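Local coordinates for putative GGDEF domain membrane protein (Pseudomonas fluorescens, PDB 5EUH) that is probably a membrane-bound diguanylate cyclase that joins two GTP molecules into the second messenger c-di-GMP, seen here as its GGDEF domain with c-di-GMP bound, at residues S34-D39 and I125-W130. Numbering follows the deposited sequence.
Sequences SLLMID and IGISTW
Backbone peptide groups pair Leu35 with Ser128 and Met37 with Gly126 across an antiparallel strand pair; Ser34, Leu36, Ile38, Ile125, Ile127 and Thr129 put their side chains on one face of this sheet, Leu35, Met37 and Ser128 on the other. Along the facing edges of the two strands, Met37 N reaches Gly126 O at 2.9 Å (N-H...O 164°) and Gly126 N returns to Met37 O. Leu35 N meets Ser128 O at 2.8 Å, and the return bond from Ser128 N to Leu35 O is weak. CA-H groups of Ile127 and Ile125 also point at Leu35 O and Met37 O. On the first face Leu36 and Ile127 lie side by side, Leu36 CD2 being 3.6 Å from Ile127 CG1; Ile38 and Ile125 run likewise, their CG1 atoms 4.0 Å apart. Helix 94-109 covers this face through Ala97 and Ala101. Ser34 OG, anti to its carbonyl carbon (chi1 -64°), accepts from Thr129 OG1 at 3.1 Å and also bonds to Thr92 O, a residue of the c-di-GMP pocket. On the reverse face Leu35 CB rests 3.6 Å from Ser128 OG, whose own bond goes to Leu141 O in helix 138-154; that helix also packs on Met37. Two inner, neighbouring strands of the GGDEF sheet are thus joined by backbone bonds between two largely apolar faces, while the buried hydroxyls of Ser34 and Ser128 are satisfied by backbone carbonyls, the former tying the strand pair to a residue that binds c-di-GMP.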
loop_
_atom_site.group_PDB
_atom_site.type_symbol
_atom_site.label_atom_id
_atom_site.label_comp_id
_atom_site.label_asym_id
_atom_site.label_seq_id
_atom_site.Cartn_x
_atom_site.Cartn_y
_atom_site.Cartn_z
ATOM N N SER A 34 3.521 -6.313 9.233
ATOM C CA SER A 34 3.666 -6.298 7.785
ATOM C C SER A 34 3.477 -4.890 7.238
ATOM O O SER A 34 2.746 -4.074 7.805
ATOM C CB SER A 34 2.660 -7.241 7.122
ATOM O OG SER A 34 2.903 -8.585 7.493
ATOM N N LEU A 35 4.147 -4.618 6.124
ATOM C CA LEU A 35 4.020 -3.362 5.404
ATOM C C LEU A 35 3.577 -3.627 3.974
ATOM O O LEU A 35 3.901 -4.663 3.389
ATOM C CB LEU A 35 5.341 -2.590 5.385
ATOM C CG LEU A 35 5.511 -1.448 6.380
ATOM C CD1 LEU A 35 5.384 -1.952 7.804
ATOM C CD2 LEU A 35 6.856 -0.786 6.158
ATOM N N LEU A 36 2.834 -2.676 3.415
ATOM C CA LEU A 36 2.427 -2.710 2.018
ATOM C C LEU A 36 2.801 -1.389 1.368
ATOM O O LEU A 36 2.488 -0.322 1.902
ATOM C CB LEU A 36 0.922 -2.947 1.864
ATOM C CG LEU A 36 0.290 -4.230 2.399
ATOM C CD1 LEU A 36 -1.132 -4.341 1.880
ATOM C CD2 LEU A 36 1.098 -5.448 2.013
ATOM N N MET A 37 3.470 -1.463 0.222
ATOM C CA MET A 37 3.759 -0.297 -0.602
ATOM C C MET A 37 2.998 -0.451 -1.908
ATOM O O MET A 37 3.236 -1.401 -2.658
ATOM C CB MET A 37 5.257 -0.153 -0.857
ATOM C CG MET A 37 6.071 0.107 0.388
ATOM S SD MET A 37 5.777 1.737 1.088
ATOM C CE MET A 37 6.927 1.694 2.460
ATOM N N ILE A 38 2.083 0.473 -2.171
ATOM C CA ILE A 38 1.141 0.361 -3.277
ATOM C C ILE A 38 1.327 1.575 -4.173
ATOM O O ILE A 38 0.938 2.692 -3.810
ATOM C CB ILE A 38 -0.307 0.259 -2.781
ATOM C CG1 ILE A 38 -0.434 -0.882 -1.771
ATOM C CG2 ILE A 38 -1.253 0.056 -3.948
ATOM C CD1 ILE A 38 -1.763 -0.935 -1.076
ATOM N N ASP A 39 1.915 1.358 -5.343
ATOM C CA ASP A 39 2.153 2.409 -6.317
ATOM C C ASP A 39 1.261 2.184 -7.530
ATOM O O ASP A 39 1.029 1.042 -7.938
ATOM C CB ASP A 39 3.623 2.433 -6.741
ATOM C CG ASP A 39 4.047 3.770 -7.309
ATOM O OD1 ASP A 39 3.562 4.138 -8.397
ATOM O OD2 ASP A 39 4.877 4.453 -6.674
ATOM N N ILE A 125 2.523 -3.842 -5.888
ATOM C CA ILE A 125 2.513 -3.935 -4.434
ATOM C C ILE A 125 3.776 -4.646 -3.971
ATOM O O ILE A 125 4.127 -5.706 -4.499
ATOM C CB ILE A 125 1.258 -4.672 -3.925
ATOM C CG1 ILE A 125 -0.009 -3.909 -4.320
ATOM C CG2 ILE A 125 1.308 -4.843 -2.418
ATOM C CD1 ILE A 125 -1.286 -4.602 -3.924
ATOM N N GLY A 126 4.448 -4.066 -2.989
ATOM C CA GLY A 126 5.576 -4.709 -2.324
ATOM C C GLY A 126 5.270 -4.932 -0.873
ATOM O O GLY A 126 4.672 -4.076 -0.209
ATOM N N ILE A 127 5.678 -6.090 -0.348
ATOM C CA ILE A 127 5.362 -6.509 1.008
ATOM C C ILE A 127 6.651 -6.833 1.750
ATOM O O ILE A 127 7.532 -7.515 1.214
ATOM C CB ILE A 127 4.420 -7.733 1.024
ATOM C CG1 ILE A 127 3.242 -7.533 0.074
ATOM C CG2 ILE A 127 3.936 -8.016 2.438
ATOM C CD1 ILE A 127 2.201 -8.615 0.182
ATOM N N SER A 128 6.754 -6.349 2.985
ATOM C CA SER A 128 7.772 -6.783 3.929
ATOM C C SER A 128 7.086 -7.149 5.238
ATOM O O SER A 128 5.968 -6.713 5.515
ATOM C CB SER A 128 8.838 -5.707 4.167
ATOM O OG SER A 128 8.284 -4.566 4.791
ATOM N N THR A 129 7.763 -7.962 6.045
ATOM C CA THR A 129 7.154 -8.493 7.259
ATOM C C THR A 129 8.219 -8.742 8.312
ATOM O O THR A 129 9.202 -9.442 8.051
ATOM C CB THR A 129 6.399 -9.794 6.974
ATOM O OG1 THR A 129 5.442 -9.579 5.933
ATOM C CG2 THR A 129 5.684 -10.283 8.224
ATOM N N TRP A 130 8.012 -8.182 9.500
ATOM C CA TRP A 130 8.866 -8.454 10.648
ATOM C C TRP A 130 8.247 -9.571 11.476
ATOM O O TRP A 130 7.036 -9.575 11.709
ATOM C CB TRP A 130 9.043 -7.197 11.501
ATOM C CG TRP A 130 9.828 -7.429 12.750
ATOM C CD1 TRP A 130 11.173 -7.288 12.908
ATOM C CD2 TRP A 130 9.317 -7.844 14.021
ATOM N NE1 TRP A 130 11.534 -7.592 14.196
ATOM C CE2 TRP A 130 10.411 -7.936 14.902
ATOM C CE3 TRP A 130 8.039 -8.149 14.502
ATOM C CZ2 TRP A 130 10.267 -8.319 16.232
ATOM C CZ3 TRP A 130 7.900 -8.529 15.818
ATOM C CH2 TRP A 130 9.005 -8.611 16.669
#